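Okadaic acid binding protein 2-alpha (Halichondria okadai, PDB 4WRI) binds the cytotoxin okadaic acid in an interior pocket and is implicated in accumulating this toxin within the sponge. Local coordinates at residues 18-23 against 170-175; 22-27 against 69-74. All coordinates share one frame; numbering follows the deposited sequence.

Contact 1: residues 18-23 against 170-175; sequences RTVFRP and LFFFTD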
ATOM      1  N   ARG A  18       8.718   5.238  -3.848  1.00 10.07           N
ATOM      2  CA  ARG A  18       9.267   5.933  -2.687  1.00 12.38           C
ATOM      3  C   ARG A  18       8.140   6.340  -1.746  1.00 11.01           C
ATOM      4  O   ARG A  18       8.323   6.397  -0.527  1.00 11.83           O
ATOM      5  CB  ARG A  18      10.079   7.167  -3.100  1.00 12.56           C
ATOM      6  CG  ARG A  18      11.365   6.818  -3.850  1.00 12.21           C
ATOM      7  CD  ARG A  18      12.275   8.047  -3.942  1.00 13.57           C
ATOM      8  NE  ARG A  18      11.760   9.077  -4.846  1.00 17.06           N
ATOM      9  CZ  ARG A  18      11.885   9.060  -6.178  1.00 14.95           C
ATOM     10  NH1 ARG A  18      12.478   8.047  -6.804  1.00 17.36           N
ATOM     11  NH2 ARG A  18      11.388  10.079  -6.873  1.00 18.79           N
ATOM     12  N   THR A  19       6.964   6.622  -2.302  1.00 10.40           N
ATOM     13  CA  THR A  19       5.813   7.015  -1.486  1.00 11.51           C
ATOM     14  C   THR A  19       5.299   5.817  -0.669  1.00 10.38           C
ATOM     15  O   THR A  19       4.840   5.974   0.447  1.00 10.07           O
ATOM     16  CB  THR A  19       4.713   7.625  -2.380  1.00 11.20           C
ATOM     17  OG1 THR A  19       5.252   8.791  -3.038  1.00 11.96           O
ATOM     18  CG2 THR A  19       3.478   8.028  -1.581  1.00 12.31           C
ATOM     19  N   VAL A  20       5.385   4.622  -1.236  1.00  9.44           N
ATOM     20  CA  VAL A  20       5.079   3.408  -0.486  1.00 11.23           C
ATOM     21  C   VAL A  20       6.071   3.200   0.653  1.00  9.86           C
ATOM     22  O   VAL A  20       5.687   2.859   1.770  1.00 10.81           O
ATOM     23  CB  VAL A  20       5.145   2.183  -1.404  1.00  9.53           C
ATOM     24  CG1 VAL A  20       4.941   0.896  -0.608  1.00 11.12           C
ATOM     25  CG2 VAL A  20       4.112   2.286  -2.530  1.00 11.94           C
ATOM     26  N   PHE A  21       7.358   3.381   0.373  1.00  9.98           N
ATOM     27  CA  PHE A  21       8.419   3.025   1.314  1.00  9.71           C
ATOM     28  C   PHE A  21       8.531   4.028   2.461  1.00 11.79           C
ATOM     29  O   PHE A  21       8.871   3.644   3.602  1.00 11.31           O
ATOM     30  CB  PHE A  21       9.749   2.933   0.559  1.00 10.68           C
ATOM     31  CG  PHE A  21      10.892   2.383   1.377  1.00  8.61           C
ATOM     32  CD1 PHE A  21      11.119   1.014   1.460  1.00  9.59           C
ATOM     33  CD2 PHE A  21      11.746   3.238   2.058  1.00  9.94           C
ATOM     34  CE1 PHE A  21      12.208   0.500   2.181  1.00 10.98           C
ATOM     35  CE2 PHE A  21      12.845   2.722   2.794  1.00 12.22           C
ATOM     36  CZ  PHE A  21      13.064   1.364   2.854  1.00 10.48           C
ATOM     37  N   ARG A  22       8.274   5.306   2.169  1.00 12.14           N
ATOM     38  CA  ARG A  22       8.540   6.367   3.148  1.00 12.01           C
ATOM     39  C   ARG A  22       7.927   6.146   4.543  1.00 12.61           C
ATOM     40  O   ARG A  22       8.652   6.276   5.527  1.00 12.18           O
ATOM     41  CB  ARG A  22       8.199   7.765   2.576  1.00 13.99           C
ATOM     42  CG  ARG A  22       8.519   8.940   3.538  1.00 16.53           C
ATOM     43  CD  ARG A  22      10.016   9.109   3.796  1.00 15.67           C
ATOM     44  NE  ARG A  22      10.834   8.906   2.593  1.00 16.40           N
ATOM     45  CZ  ARG A  22      11.030   9.800   1.624  1.00 17.12           C
ATOM     46  NH1 ARG A  22      10.475  11.008   1.696  1.00 20.73           N
ATOM     47  NH2 ARG A  22      11.783   9.485   0.569  1.00 19.72           N
ATOM     48  N   PRO A  23       6.637   5.785   4.625  1.00 12.27           N
ATOM     49  CA  PRO A  23       6.079   5.599   5.976  1.00 12.82           C
ATOM     50  C   PRO A  23       6.771   4.459   6.737  1.00 13.89           C
ATOM     51  O   PRO A  23       6.911   4.545   7.971  1.00 13.53           O
ATOM     52  CB  PRO A  23       4.605   5.283   5.716  1.00 12.66           C
ATOM     53  CG  PRO A  23       4.322   5.838   4.343  1.00 14.04           C
ATOM     54  CD  PRO A  23       5.609   5.685   3.570  1.00 12.39           C
ATOM     55  N   LEU A 170      -4.250  -0.795  -8.191  1.00 12.01           N
ATOM     56  CA  LEU A 170      -3.504  -1.475  -9.240  1.00 12.71           C
ATOM     57  C   LEU A 170      -2.913  -0.429 -10.191  1.00 12.08           C
ATOM     58  O   LEU A 170      -1.756  -0.557 -10.611  1.00 13.38           O
ATOM     59  CB  LEU A 170      -4.391  -2.482  -9.977  1.00 15.27           C
ATOM     60  CG  LEU A 170      -3.617  -3.311 -10.997  1.00 16.04           C
ATOM     61  CD1 LEU A 170      -2.562  -4.145 -10.296  1.00 17.39           C
ATOM     62  CD2 LEU A 170      -4.608  -4.187 -11.754  1.00 22.49           C
ATOM     63  N   PHE A 171      -3.679   0.613 -10.517  1.00 13.90           N
ATOM     64  CA  PHE A 171      -3.144   1.735 -11.289  1.00 13.24           C
ATOM     65  C   PHE A 171      -1.922   2.326 -10.597  1.00 12.39           C
ATOM     66  O   PHE A 171      -0.869   2.558 -11.210  1.00 12.36           O
ATOM     67  CB  PHE A 171      -4.212   2.816 -11.484  1.00 13.30           C
ATOM     68  CG  PHE A 171      -3.697   4.089 -12.110  1.00 11.82           C
ATOM     69  CD1 PHE A 171      -3.065   5.064 -11.351  1.00 11.71           C
ATOM     70  CD2 PHE A 171      -3.845   4.309 -13.479  1.00 15.99           C
ATOM     71  CE1 PHE A 171      -2.591   6.237 -11.924  1.00 15.89           C
ATOM     72  CE2 PHE A 171      -3.377   5.493 -14.056  1.00 14.63           C
ATOM     73  CZ  PHE A 171      -2.745   6.442 -13.282  1.00 15.33           C
ATOM     74  N   PHE A 172      -2.054   2.600  -9.310  1.00 11.25           N
ATOM     75  CA  PHE A 172      -0.961   3.199  -8.556  1.00 11.40           C
ATOM     76  C   PHE A 172       0.310   2.346  -8.646  1.00 12.30           C
ATOM     77  O   PHE A 172       1.406   2.874  -8.865  1.00 10.95           O
ATOM     78  CB  PHE A 172      -1.378   3.411  -7.095  1.00 11.23           C
ATOM     79  CG  PHE A 172      -0.261   3.908  -6.248  1.00 10.56           C
ATOM     80  CD1 PHE A 172      -0.014   5.256  -6.132  1.00 11.25           C
ATOM     81  CD2 PHE A 172       0.582   3.012  -5.594  1.00  9.68           C
ATOM     82  CE1 PHE A 172       1.058   5.720  -5.373  1.00 10.49           C
ATOM     83  CE2 PHE A 172       1.639   3.470  -4.857  1.00 10.18           C
ATOM     84  CZ  PHE A 172       1.887   4.821  -4.736  1.00 10.22           C
ATOM     85  N   PHE A 173       0.177   1.036  -8.465  1.00 11.15           N
ATOM     86  CA  PHE A 173       1.355   0.169  -8.416  1.00 10.83           C
ATOM     87  C   PHE A 173       1.954  -0.144  -9.776  1.00 13.51           C
ATOM     88  O   PHE A 173       3.088  -0.585  -9.845  1.00 12.95           O
ATOM     89  CB  PHE A 173       1.079  -1.134  -7.644  1.00 11.61           C
ATOM     90  CG  PHE A 173       1.334  -1.015  -6.164  1.00 11.43           C
ATOM     91  CD1 PHE A 173       2.626  -1.132  -5.659  1.00 12.35           C
ATOM     92  CD2 PHE A 173       0.288  -0.780  -5.288  1.00 11.98           C
ATOM     93  CE1 PHE A 173       2.868  -1.014  -4.288  1.00 14.89           C
ATOM     94  CE2 PHE A 173       0.527  -0.645  -3.915  1.00 13.40           C
ATOM     95  CZ  PHE A 173       1.818  -0.756  -3.427  1.00 12.88           C
ATOM     96  N   THR A 174       1.231   0.118 -10.863  1.00 12.30           N
ATOM     97  CA  THR A 174       1.705  -0.311 -12.183  1.00 12.91           C
ATOM     98  C   THR A 174       1.802   0.773 -13.252  1.00 13.40           C
ATOM     99  O   THR A 174       2.653   0.662 -14.135  1.00 13.20           O
ATOM    100  CB  THR A 174       0.864  -1.455 -12.756  1.00 12.87           C
ATOM    101  OG1 THR A 174      -0.474  -0.999 -12.989  1.00 15.54           O
ATOM    102  CG2 THR A 174       0.847  -2.667 -11.805  1.00 16.26           C
ATOM    103  N   ASP A 175       0.957   1.798 -13.214  1.00 14.00           N
ATOM    104  CA  ASP A 175       0.982   2.797 -14.282  1.00 13.82           C
ATOM    105  C   ASP A 175       2.317   3.547 -14.346  1.00 13.59           C
ATOM    106  O   ASP A 175       2.919   3.851 -13.323  1.00 13.32           O
ATOM    107  CB  ASP A 175      -0.196   3.776 -14.136  1.00 14.48           C
ATOM    108  CG  ASP A 175      -0.219   4.798 -15.250  1.00 13.15           C
ATOM    109  OD1 ASP A 175      -0.745   4.438 -16.330  1.00 19.88           O
ATOM    110  OD2 ASP A 175       0.315   5.900 -15.067  1.00 13.52           O
TER
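Between residues 18-23 and 170-175 the nearest CA atoms are those of V20 and F173, 9.3 Å apart, so the gap must be bridged by side chains. The two helices belong to a mostly helical domain with two small two-stranded antiparallel sheets, consistent with a divergent EF-hand-like fold, and they meet here in its buried interior. Between these segments one methyl, V20 CG2, makes the contact. It lies 3.6 Å from F172 CE2, close to that ring's plane and at its edge. The same methyl is 3.9 Å from F173 CZ, approaching the second ring obliquely. F172 has CG anti to its backbone N (chi1 175°), a torsion that brings the ring's CE2 edge up to V20. The two phenyl groups also brace each other: F172 CD2 sits 3.8 Å above the plane of F173, displaced to the rim, while F173 CD2 lies at the edge of F172. M17 touches both rings, Y89 packs on V20, and bound okadaic acid touches F173, so F173 lines the toxin pocket. Polar links accompany it: K16 NZ bonds to F172 O and D175 O, and W13 NE1 to F173 O. At the last turn of helix 169-174, T174 OG1 donates a hydrogen bond to L170 O, 2.7 Å away, approaching 37° above the carbonyl plane at a C=O...O angle of 139°.

Contact 2: residues 22-27 against 69-74; sequences RPWDVE and VNHCNL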
ATOM      1  N   ARG A  22       8.274   5.306   2.169  1.00 12.14           N
ATOM      2  CA  ARG A  22       8.540   6.367   3.148  1.00 12.01           C
ATOM      3  C   ARG A  22       7.927   6.146   4.543  1.00 12.61           C
ATOM      4  O   ARG A  22       8.652   6.276   5.527  1.00 12.18           O
ATOM      5  CB  ARG A  22       8.199   7.765   2.576  1.00 13.99           C
ATOM      6  CG  ARG A  22       8.519   8.940   3.538  1.00 16.53           C
ATOM      7  CD  ARG A  22      10.016   9.109   3.796  1.00 15.67           C
ATOM      8  NE  ARG A  22      10.834   8.906   2.593  1.00 16.40           N
ATOM      9  CZ  ARG A  22      11.030   9.800   1.624  1.00 17.12           C
ATOM     10  NH1 ARG A  22      10.475  11.008   1.696  1.00 20.73           N
ATOM     11  NH2 ARG A  22      11.783   9.485   0.569  1.00 19.72           N
ATOM     12  N   PRO A  23       6.637   5.785   4.625  1.00 12.27           N
ATOM     13  CA  PRO A  23       6.079   5.599   5.976  1.00 12.82           C
ATOM     14  C   PRO A  23       6.771   4.459   6.737  1.00 13.89           C
ATOM     15  O   PRO A  23       6.911   4.545   7.971  1.00 13.53           O
ATOM     16  CB  PRO A  23       4.605   5.283   5.716  1.00 12.66           C
ATOM     17  CG  PRO A  23       4.322   5.838   4.343  1.00 14.04           C
ATOM     18  CD  PRO A  23       5.609   5.685   3.570  1.00 12.39           C
ATOM     19  N   TRP A  24       7.213   3.419   6.029  1.00 11.15           N
ATOM     20  CA  TRP A  24       7.936   2.333   6.677  1.00 11.13           C
ATOM     21  C   TRP A  24       9.287   2.825   7.168  1.00 11.98           C
ATOM     22  O   TRP A  24       9.716   2.502   8.267  1.00 12.72           O
ATOM     23  CB  TRP A  24       8.147   1.171   5.719  1.00 11.33           C
ATOM     24  CG  TRP A  24       6.890   0.621   5.103  1.00 10.11           C
ATOM     25  CD1 TRP A  24       5.608   0.679   5.602  1.00 11.65           C
ATOM     26  CD2 TRP A  24       6.811  -0.109   3.879  1.00  9.86           C
ATOM     27  NE1 TRP A  24       4.748   0.029   4.747  1.00 12.06           N
ATOM     28  CE2 TRP A  24       5.455  -0.439   3.669  1.00 11.34           C
ATOM     29  CE3 TRP A  24       7.754  -0.481   2.914  1.00 11.17           C
ATOM     30  CZ2 TRP A  24       5.020  -1.155   2.548  1.00 11.81           C
ATOM     31  CZ3 TRP A  24       7.309  -1.204   1.803  1.00 11.78           C
ATOM     32  CH2 TRP A  24       5.966  -1.512   1.623  1.00 11.93           C
ATOM     33  N   ASP A  25       9.984   3.602   6.337  1.00 10.86           N
ATOM     34  CA  ASP A  25      11.247   4.210   6.743  1.00 11.60           C
ATOM     35  C   ASP A  25      11.017   5.020   8.027  1.00 12.53           C
ATOM     36  O   ASP A  25      11.783   4.889   8.989  1.00 13.39           O
ATOM     37  CB  ASP A  25      11.760   5.088   5.595  1.00 12.58           C
ATOM     38  CG  ASP A  25      13.203   5.530   5.751  1.00 16.06           C
ATOM     39  OD1 ASP A  25      13.858   5.261   6.783  1.00 16.32           O
ATOM     40  OD2 ASP A  25      13.691   6.162   4.784  1.00 19.10           O
ATOM     41  N   VAL A  26       9.991   5.863   8.034  1.00 13.00           N
ATOM     42  CA  VAL A  26       9.710   6.675   9.219  1.00 15.25           C
ATOM     43  C   VAL A  26       9.438   5.801  10.454  1.00 15.99           C
ATOM     44  O   VAL A  26      10.000   6.065  11.527  1.00 15.96           O
ATOM     45  CB  VAL A  26       8.569   7.685   8.950  1.00 14.27           C
ATOM     46  CG1 VAL A  26       8.172   8.408  10.231  1.00 17.89           C
ATOM     47  CG2 VAL A  26       9.020   8.711   7.897  1.00 18.60           C
ATOM     48  N   GLU A  27       8.644   4.746  10.289  1.00 13.19           N
ATOM     49  CA  GLU A  27       8.378   3.795  11.386  1.00 16.03           C
ATOM     50  C   GLU A  27       9.665   3.231  11.980  1.00 17.64           C
ATOM     51  O   GLU A  27       9.778   3.037  13.195  1.00 20.03           O
ATOM     52  CB  GLU A  27       7.544   2.604  10.913  1.00 19.72           C
ATOM     53  CG  GLU A  27       6.062   2.826  10.763  1.00 22.44           C
ATOM     54  CD  GLU A  27       5.384   1.551  10.296  1.00 24.80           C
ATOM     55  OE1 GLU A  27       5.288   0.595  11.094  1.00 20.39           O
ATOM     56  OE2 GLU A  27       4.975   1.482   9.118  1.00 23.26           O
ATOM     57  N   VAL A  69       9.172 -10.984   3.556  1.00 14.42           N
ATOM     58  CA  VAL A  69       9.784 -11.984   2.686  1.00 14.44           C
ATOM     59  C   VAL A  69       9.266 -11.850   1.256  1.00 16.10           C
ATOM     60  O   VAL A  69      10.045 -11.738   0.314  1.00 16.55           O
ATOM     61  CB  VAL A  69       9.520 -13.425   3.216  1.00 18.39           C
ATOM     62  CG1 VAL A  69      10.075 -14.484   2.250  1.00 20.37           C
ATOM     63  CG2 VAL A  69      10.131 -13.586   4.585  1.00 17.59           C
ATOM     64  N   ASN A  70       7.951 -11.858   1.079  1.00 16.93           N
ATOM     65  CA  ASN A  70       7.365 -11.959  -0.257  1.00 15.36           C
ATOM     66  C   ASN A  70       7.212 -10.657  -1.032  1.00 20.52           C
ATOM     67  O   ASN A  70       7.431 -10.619  -2.244  1.00 22.06           O
ATOM     68  CB  ASN A  70       6.005 -12.674  -0.195  1.00 17.36           C
ATOM     69  CG  ASN A  70       6.129 -14.128   0.199  1.00 25.87           C
ATOM     70  OD1 ASN A  70       7.104 -14.797  -0.137  1.00 28.50           O
ATOM     71  ND2 ASN A  70       5.124 -14.633   0.897  1.00 23.51           N
ATOM     72  N   HIS A  71       6.818  -9.589  -0.351  1.00 14.94           N
ATOM     73  CA  HIS A  71       6.614  -8.307  -1.028  1.00 15.79           C
ATOM     74  C   HIS A  71       7.912  -7.529  -1.110  1.00 18.89           C
ATOM     75  O   HIS A  71       8.310  -7.066  -2.191  1.00 21.74           O
ATOM     76  CB  HIS A  71       5.552  -7.460  -0.310  1.00 14.73           C
ATOM     77  CG  HIS A  71       5.325  -6.107  -0.925  1.00 16.14           C
ATOM     78  ND1 HIS A  71       4.319  -5.853  -1.834  1.00 15.12           N
ATOM     79  CD2 HIS A  71       5.983  -4.929  -0.757  1.00 14.56           C
ATOM     80  CE1 HIS A  71       4.365  -4.580  -2.199  1.00 15.76           C
ATOM     81  NE2 HIS A  71       5.378  -4.002  -1.569  1.00 13.59           N
ATOM     82  N   CYS A  72       8.571  -7.371   0.030  1.00 13.33           N
ATOM     83  CA  CYS A  72       9.779  -6.556   0.064  1.00 13.28           C
ATOM     84  C   CYS A  72      11.012  -7.217  -0.519  1.00 13.99           C
ATOM     85  O   CYS A  72      11.870  -6.523  -1.057  1.00 14.08           O
ATOM     86  CB  CYS A  72      10.085  -6.129   1.489  1.00 10.59           C
ATOM     87  SG  CYS A  72       8.878  -5.007   2.170  1.00 13.47           S
ATOM     88  N   ASN A  73      11.105  -8.531  -0.396  1.00 13.02           N
ATOM     89  CA  ASN A  73      12.341  -9.244  -0.713  1.00 13.14           C
ATOM     90  C   ASN A  73      12.151 -10.367  -1.708  1.00 14.96           C
ATOM     91  O   ASN A  73      12.970 -11.293  -1.749  1.00 15.46           O
ATOM     92  CB  ASN A  73      12.986  -9.768   0.562  1.00 14.23           C
ATOM     93  CG  ASN A  73      13.582  -8.657   1.390  1.00 16.88           C
ATOM     94  OD1 ASN A  73      13.099  -8.337   2.482  1.00 20.31           O
ATOM     95  ND2 ASN A  73      14.616  -8.024   0.859  1.00 15.22           N
ATOM     96  N   LEU A  74      11.090 -10.290  -2.511  1.00 17.07           N
ATOM     97  CA  LEU A  74      10.910 -11.125  -3.700  1.00 18.79           C
ATOM     98  C   LEU A  74      10.820 -12.608  -3.394  1.00 18.11           C
ATOM     99  O   LEU A  74      11.148 -13.441  -4.251  1.00 20.38           O
ATOM    100  CB  LEU A  74      12.020 -10.857  -4.731  1.00 17.14           C
ATOM    101  CG  LEU A  74      12.115  -9.392  -5.181  1.00 20.57           C
ATOM    102  CD1 LEU A  74      13.274  -9.130  -6.159  1.00 24.23           C
ATOM    103  CD2 LEU A  74      10.771  -8.963  -5.775  1.00 30.11           C
TER
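The indole of W24 meets H71 at its edge, near the ring plane: H71 NE2 is 4.1 Å from W24 CH2. Seen from the imidazole, that CH2 arrives obliquely, and the two side chains cross at about a right angle. C72 adds a sulfur-aromatic contact, with SG 4.9 Å from the centroid of the W24 six-membered ring and 41° off its normal, again an oblique approach. The nearest ring atom to the sulfur is W24 CZ3, at 4.1 Å from SG. W24 has CG anti to its carbonyl carbon (chi1 -56°), which carries the benzene end of the indole across to helix 61-72. H71 NE2 does not bond to the indole; its polar partner is Y89 OH, while H67 stacks on the imidazole. H67, F39 and Y89 each meet W24 edge-to-face, so it belongs to an aromatic cluster, and okadaic acid also touches the indole. The contact thus joins the C-terminal turn of helix 11-27, just past its kink at P23, to the wider pi-type turn at 69-72 of helix 61-72, with helix 86-96 contributing Y89 and strand 84-85 packing L84 against C72.

How the contacts relate
Both contacts start from helix 11-27 near the N terminus and share R22 and P23, which touch neither partner segment. Following the chain, contact 2 comes first, closing a loop of 41 residues when helix 61-72 returns. Contact 1 closes only after 146 intervening residues, with helix 169-174, so the shorter loop falls entirely within the longer one. Their centres are 11 Å apart, and their partner segments do not meet. Helix 11-27 thus takes part in both contacts, meeting the C-terminal region around V20 and helix 61-72 near its end. Y89 of helix 86-96 touches V20 and W24, and okadaic acid touches F173 and W24, placing both contacts beside the bound toxin.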